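Local coordinates for protein soluble lytic murein transglycosylase (Escherichia coli, PDB 1QSA) that cleaves the glycosidic bonds between N-acetylmuramic acid and N-acetylglucosamine in peptidoglycan, leaving a 1,6-anhydro bond on the muramic acid, as a soluble lytic transglycosylase of the periplasm, at residues A[392-405]-A[423-435]. Residues are numbered along the deposited sequence; the frame is centred on the assembly and turned at random.
Sequences MYWNLDNTARSEWA and AFNNQWWDLSVQA. With SO4 (sulfate ion), chain E.
Trp404 is the main bump of this interface, a knob set into a hole made by Ala423, Leu431, Gln434 and Ala435, where two helical hairpins of the all-helical L domain pack side by side. The helical segments 397-405 and 429-435 run in roughly the same direction, 32° apart, with their axes 10.5 Å from each other. With CG anti to the backbone N, the indole swings across to the second helix. Leu431 covers one face: its CB lies 3.7 Å from the centroid of the Trp404 five-membered ring, a CH-pi contact. Ala435 CB and the Gln434 amide carbon lie at the ring edge, and Ala423 CB fills in 3.7 Å from Trp404 CZ2. Trp404 NE1 also makes a weak, bent hydrogen bond to Leu431 O.

A second bump, at the end of helix 383-393, is Met392, which, bent at chi2 and chi3, lays CG over the Trp428 pyrrole, 3.8 Å from the centroid; Asn426 CB covers the opposite face. The sulfur stands farther above the same ring, a Met-aromatic contact. Leu431 reaches toward Met392, its CD1 against CG and SD, while its CB and CD2 face Trp404.

The polar flank is tight too: Asp397 OD2 and Asp430 OD2 approach to 2.6 Å, and a water joins Asp397 O to Asp430 OD2, the latter weakly. At the far end the extended Gln434 lays its amide over one face of the Arg401 guanidinium, offset toward the rim, the planes 32° apart, and Gln434 NE2 donates to Arg401 O at 3.1 Å, almost perfectly straight (179°), from the face opposite Ala405 N.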
loop_
_atom_site.group_PDB
_atom_site.type_symbol
_atom_site.label_atom_id
_atom_site.label_comp_id
_atom_site.label_asym_id
_atom_site.label_seq_id
_atom_site.Cartn_x
_atom_site.Cartn_y
_atom_site.Cartn_z
ATOM N N MET A 392 -15.134 19.667 0.913
ATOM C CA MET A 392 -14.689 19.698 -0.479
ATOM C C MET A 392 -14.621 21.155 -0.973
ATOM O O MET A 392 -13.704 21.525 -1.706
ATOM C CB MET A 392 -15.614 18.837 -1.357
ATOM C CG MET A 392 -15.519 17.338 -1.066
ATOM S SD MET A 392 -13.817 16.708 -1.218
ATOM C CE MET A 392 -13.616 16.736 -3.004
ATOM N N TYR A 393 -15.553 21.991 -0.506
ATOM C CA TYR A 393 -15.564 23.402 -0.880
ATOM C C TYR A 393 -14.252 24.075 -0.451
ATOM O O TYR A 393 -13.699 24.897 -1.185
ATOM C CB TYR A 393 -16.742 24.129 -0.241
ATOM C CG TYR A 393 -16.764 25.591 -0.594
ATOM C CD1 TYR A 393 -17.155 26.006 -1.865
ATOM C CD2 TYR A 393 -16.384 26.568 0.334
ATOM C CE1 TYR A 393 -17.173 27.354 -2.203
ATOM C CE2 TYR A 393 -16.401 27.918 0.005
ATOM C CZ TYR A 393 -16.799 28.303 -1.268
ATOM O OH TYR A 393 -16.848 29.635 -1.613
ATOM N N TRP A 394 -13.736 23.691 0.714
ATOM C CA TRP A 394 -12.479 24.252 1.221
ATOM C C TRP A 394 -11.230 23.491 0.760
ATOM O O TRP A 394 -10.118 23.781 1.224
ATOM C CB TRP A 394 -12.501 24.303 2.758
ATOM C CG TRP A 394 -13.583 25.182 3.322
ATOM C CD1 TRP A 394 -14.619 24.787 4.111
ATOM C CD2 TRP A 394 -13.717 26.600 3.151
ATOM N NE1 TRP A 394 -15.397 25.870 4.445
ATOM C CE2 TRP A 394 -14.869 26.996 3.872
ATOM C CE3 TRP A 394 -12.979 27.575 2.461
ATOM C CZ2 TRP A 394 -15.305 28.332 3.923
ATOM C CZ3 TRP A 394 -13.416 28.913 2.517
ATOM C CH2 TRP A 394 -14.565 29.271 3.243
ATOM N N ASN A 395 -11.408 22.525 -0.136
ATOM C CA ASN A 395 -10.300 21.715 -0.652
ATOM C C ASN A 395 -9.568 20.941 0.451
ATOM O O ASN A 395 -8.341 20.799 0.429
ATOM C CB ASN A 395 -9.336 22.590 -1.467
ATOM C CG ASN A 395 -10.012 23.222 -2.670
ATOM O OD1 ASN A 395 -10.603 22.527 -3.482
ATOM N ND2 ASN A 395 -9.994 24.543 -2.743
ATOM N N LEU A 396 -10.327 20.496 1.446
ATOM C CA LEU A 396 -9.790 19.723 2.565
ATOM C C LEU A 396 -10.057 18.261 2.217
ATOM O O LEU A 396 -10.784 17.554 2.919
ATOM C CB LEU A 396 -10.500 20.126 3.875
ATOM C CG LEU A 396 -10.273 21.591 4.287
ATOM C CD1 LEU A 396 -11.194 22.002 5.443
ATOM C CD2 LEU A 396 -8.806 21.789 4.653
ATOM N N ASP A 397 -9.447 17.808 1.126
ATOM C CA ASP A 397 -9.665 16.454 0.648
ATOM C C ASP A 397 -9.353 15.317 1.613
ATOM O O ASP A 397 -10.078 14.327 1.626
ATOM C CB ASP A 397 -8.956 16.226 -0.701
ATOM C CG ASP A 397 -9.509 17.116 -1.819
ATOM O OD1 ASP A 397 -9.277 18.328 -1.779
ATOM O OD2 ASP A 397 -10.160 16.615 -2.767
ATOM N N ASN A 398 -8.294 15.435 2.412
ATOM C CA ASN A 398 -7.980 14.346 3.333
ATOM C C ASN A 398 -9.030 14.229 4.439
ATOM O O ASN A 398 -9.397 13.121 4.846
ATOM C CB ASN A 398 -6.591 14.528 3.953
ATOM C CG ASN A 398 -5.473 14.359 2.941
ATOM O OD1 ASN A 398 -5.570 13.542 2.029
ATOM N ND2 ASN A 398 -4.414 15.153 3.083
ATOM N N THR A 399 -9.530 15.383 4.890
ATOM C CA THR A 399 -10.546 15.439 5.944
ATOM C C THR A 399 -11.872 14.909 5.372
ATOM O O THR A 399 -12.580 14.132 6.023
ATOM C CB THR A 399 -10.700 16.881 6.490
ATOM O OG1 THR A 399 -9.405 17.362 6.895
ATOM C CG2 THR A 399 -11.647 16.913 7.718
ATOM N N ALA A 400 -12.165 15.289 4.133
ATOM C CA ALA A 400 -13.376 14.821 3.462
ATOM C C ALA A 400 -13.312 13.300 3.250
ATOM O O ALA A 400 -14.332 12.627 3.366
ATOM C CB ALA A 400 -13.539 15.525 2.121
ATOM N N ARG A 401 -12.131 12.772 2.902
ATOM C CA ARG A 401 -11.974 11.326 2.686
ATOM C C ARG A 401 -12.434 10.518 3.917
ATOM O O ARG A 401 -13.117 9.501 3.782
ATOM C CB ARG A 401 -10.522 10.984 2.328
ATOM C CG ARG A 401 -10.270 9.489 2.201
ATOM C CD ARG A 401 -8.821 9.168 1.852
ATOM N NE ARG A 401 -8.628 7.721 1.877
ATOM C CZ ARG A 401 -8.936 6.902 0.872
ATOM N NH1 ARG A 401 -9.393 7.384 -0.278
ATOM N NH2 ARG A 401 -8.748 5.599 1.004
ATOM N N SER A 402 -12.083 10.991 5.115
ATOM C CA SER A 402 -12.475 10.311 6.351
ATOM C C SER A 402 -13.986 10.327 6.541
ATOM O O SER A 402 -14.572 9.340 6.996
ATOM C CB SER A 402 -11.782 10.950 7.551
ATOM O OG SER A 402 -10.381 10.845 7.386
ATOM N N GLU A 403 -14.613 11.467 6.252
ATOM C CA GLU A 403 -16.070 11.557 6.357
ATOM C C GLU A 403 -16.731 10.650 5.320
ATOM O O GLU A 403 -17.676 9.930 5.630
ATOM C CB GLU A 403 -16.551 12.988 6.122
ATOM C CG GLU A 403 -16.200 13.958 7.229
ATOM C CD GLU A 403 -17.251 14.081 8.334
ATOM O OE1 GLU A 403 -18.177 13.242 8.453
ATOM O OE2 GLU A 403 -17.116 15.045 9.115
ATOM N N TRP A 404 -16.229 10.700 4.086
ATOM C CA TRP A 404 -16.780 9.899 2.998
ATOM C C TRP A 404 -16.669 8.411 3.323
ATOM O O TRP A 404 -17.586 7.632 3.031
ATOM C CB TRP A 404 -16.048 10.219 1.691
ATOM C CG TRP A 404 -16.700 9.687 0.446
ATOM C CD1 TRP A 404 -16.197 8.743 -0.403
ATOM C CD2 TRP A 404 -17.923 10.151 -0.152
ATOM N NE1 TRP A 404 -17.023 8.598 -1.501
ATOM C CE2 TRP A 404 -18.088 9.449 -1.374
ATOM C CE3 TRP A 404 -18.884 11.103 0.217
ATOM C CZ2 TRP A 404 -19.178 9.672 -2.229
ATOM C CZ3 TRP A 404 -19.967 11.326 -0.634
ATOM C CH2 TRP A 404 -20.104 10.612 -1.843
ATOM N N ALA A 405 -15.560 8.034 3.958
ATOM C CA ALA A 405 -15.314 6.642 4.317
ATOM C C ALA A 405 -16.437 6.120 5.206
ATOM O O ALA A 405 -16.898 4.998 5.025
ATOM C CB ALA A 405 -13.964 6.501 5.015
ATOM N N ALA A 423 -20.930 11.901 -6.110
ATOM C CA ALA A 423 -19.612 12.533 -6.022
ATOM C C ALA A 423 -19.143 12.921 -7.428
ATOM O O ALA A 423 -18.707 14.047 -7.653
ATOM C CB ALA A 423 -18.631 11.573 -5.368
ATOM N N PHE A 424 -19.267 11.987 -8.374
ATOM C CA PHE A 424 -18.897 12.210 -9.772
ATOM C C PHE A 424 -19.645 13.434 -10.338
ATOM O O PHE A 424 -19.037 14.292 -10.970
ATOM C CB PHE A 424 -19.199 10.933 -10.594
ATOM C CG PHE A 424 -18.915 11.060 -12.069
ATOM C CD1 PHE A 424 -17.663 10.723 -12.584
ATOM C CD2 PHE A 424 -19.903 11.507 -12.953
ATOM C CE1 PHE A 424 -17.396 10.828 -13.957
ATOM C CE2 PHE A 424 -19.642 11.614 -14.332
ATOM C CZ PHE A 424 -18.384 11.275 -14.832
ATOM N N ASN A 425 -20.951 13.527 -10.072
ATOM C CA ASN A 425 -21.757 14.656 -10.559
ATOM C C ASN A 425 -21.322 16.002 -9.980
ATOM O O ASN A 425 -21.517 17.053 -10.601
ATOM C CB ASN A 425 -23.240 14.426 -10.261
ATOM C CG ASN A 425 -23.846 13.314 -11.100
ATOM O OD1 ASN A 425 -23.276 12.900 -12.103
ATOM N ND2 ASN A 425 -25.000 12.819 -10.682
ATOM N N ASN A 426 -20.734 15.966 -8.790
ATOM C CA ASN A 426 -20.260 17.177 -8.132
ATOM C C ASN A 426 -18.781 17.450 -8.366
ATOM O O ASN A 426 -18.233 18.422 -7.838
ATOM C CB ASN A 426 -20.543 17.083 -6.637
ATOM C CG ASN A 426 -21.972 17.418 -6.325
ATOM O OD1 ASN A 426 -22.353 18.584 -6.366
ATOM N ND2 ASN A 426 -22.784 16.407 -6.093
ATOM N N GLN A 427 -18.178 16.663 -9.251
ATOM C CA GLN A 427 -16.763 16.782 -9.572
ATOM C C GLN A 427 -15.834 16.555 -8.376
ATOM O O GLN A 427 -14.746 17.139 -8.305
ATOM C CB GLN A 427 -16.454 18.096 -10.303
ATOM C CG GLN A 427 -17.242 18.212 -11.586
ATOM C CD GLN A 427 -16.737 19.294 -12.507
ATOM O OE1 GLN A 427 -15.904 20.125 -12.127
ATOM N NE2 GLN A 427 -17.241 19.298 -13.731
ATOM N N TRP A 428 -16.284 15.707 -7.451
ATOM C CA TRP A 428 -15.492 15.303 -6.278
ATOM C C TRP A 428 -14.860 13.998 -6.789
ATOM O O TRP A 428 -15.267 12.888 -6.412
ATOM C CB TRP A 428 -16.398 15.009 -5.079
ATOM C CG TRP A 428 -17.187 16.204 -4.566
ATOM C CD1 TRP A 428 -16.933 17.526 -4.795
ATOM C CD2 TRP A 428 -18.341 16.153 -3.716
ATOM N NE1 TRP A 428 -17.862 18.308 -4.131
ATOM C CE2 TRP A 428 -18.735 17.490 -3.464
ATOM C CE3 TRP A 428 -19.081 15.109 -3.144
ATOM C CZ2 TRP A 428 -19.846 17.809 -2.658
ATOM C CZ3 TRP A 428 -20.190 15.428 -2.342
ATOM C CH2 TRP A 428 -20.554 16.773 -2.113
ATOM N N TRP A 429 -13.873 14.155 -7.672
ATOM C CA TRP A 429 -13.231 13.015 -8.350
ATOM C C TRP A 429 -12.655 11.966 -7.418
ATOM O O TRP A 429 -12.838 10.759 -7.647
ATOM C CB TRP A 429 -12.165 13.511 -9.325
ATOM C CG TRP A 429 -12.627 14.676 -10.176
ATOM C CD1 TRP A 429 -12.033 15.905 -10.266
ATOM C CD2 TRP A 429 -13.737 14.697 -11.087
ATOM N NE1 TRP A 429 -12.695 16.678 -11.186
ATOM C CE2 TRP A 429 -13.740 15.962 -11.708
ATOM C CE3 TRP A 429 -14.728 13.765 -11.437
ATOM C CZ2 TRP A 429 -14.690 16.327 -12.671
ATOM C CZ3 TRP A 429 -15.686 14.133 -12.405
ATOM C CH2 TRP A 429 -15.651 15.403 -13.007
ATOM N N ASP A 430 -11.917 12.416 -6.403
ATOM C CA ASP A 430 -11.368 11.463 -5.441
ATOM C C ASP A 430 -12.449 10.673 -4.692
ATOM O O ASP A 430 -12.318 9.462 -4.484
ATOM C CB ASP A 430 -10.355 12.108 -4.474
ATOM C CG ASP A 430 -10.808 13.426 -3.881
ATOM O OD1 ASP A 430 -11.974 13.851 -4.013
ATOM O OD2 ASP A 430 -9.940 14.077 -3.272
ATOM N N LEU A 431 -13.532 11.343 -4.304
ATOM C CA LEU A 431 -14.612 10.661 -3.604
ATOM C C LEU A 431 -15.313 9.657 -4.510
ATOM O O LEU A 431 -15.731 8.595 -4.058
ATOM C CB LEU A 431 -15.611 11.675 -3.021
ATOM C CG LEU A 431 -14.958 12.693 -2.077
ATOM C CD1 LEU A 431 -16.053 13.555 -1.414
ATOM C CD2 LEU A 431 -14.140 11.950 -1.000
ATOM N N SER A 432 -15.433 9.991 -5.790
ATOM C CA SER A 432 -16.051 9.085 -6.754
ATOM C C SER A 432 -15.231 7.792 -6.804
ATOM O O SER A 432 -15.781 6.702 -6.661
ATOM C CB SER A 432 -16.102 9.743 -8.142
ATOM O OG SER A 432 -16.595 8.855 -9.138
ATOM N N VAL A 433 -13.910 7.916 -6.946
ATOM C CA VAL A 433 -13.054 6.715 -7.002
ATOM C C VAL A 433 -13.129 5.940 -5.677
ATOM O O VAL A 433 -13.274 4.709 -5.651
ATOM C CB VAL A 433 -11.562 7.073 -7.327
ATOM C CG1 VAL A 433 -10.683 5.822 -7.205
ATOM C CG2 VAL A 433 -11.433 7.641 -8.755
ATOM N N GLN A 434 -13.115 6.670 -4.565
ATOM C CA GLN A 434 -13.169 6.048 -3.247
ATOM C C GLN A 434 -14.426 5.200 -3.047
ATOM O O GLN A 434 -14.366 4.112 -2.463
ATOM C CB GLN A 434 -13.050 7.137 -2.173
ATOM C CG GLN A 434 -12.894 6.616 -0.748
ATOM C CD GLN A 434 -12.896 7.728 0.288
ATOM O OE1 GLN A 434 -12.657 8.890 -0.028
ATOM N NE2 GLN A 434 -13.145 7.365 1.542
ATOM N N ALA A 435 -15.560 5.691 -3.541
ATOM C CA ALA A 435 -16.819 4.965 -3.423
ATOM C C ALA A 435 -16.801 3.715 -4.307
ATOM O O ALA A 435 -17.339 2.676 -3.912
ATOM C CB ALA A 435 -17.988 5.858 -3.792
HETATM S S SO4 E . -6.763 18.215 4.240
HETATM O O1 SO4 E . -6.572 19.674 4.218
HETATM O O2 SO4 E . -8.173 17.877 4.465
HETATM O O3 SO4 E . -6.332 17.656 2.942
HETATM O O4 SO4 E . -5.964 17.657 5.350
HETATM O O HOH W 1 -11.152 13.299 -0.636
HETATM O O HOH W 2 -10.758 10.202 -1.451
#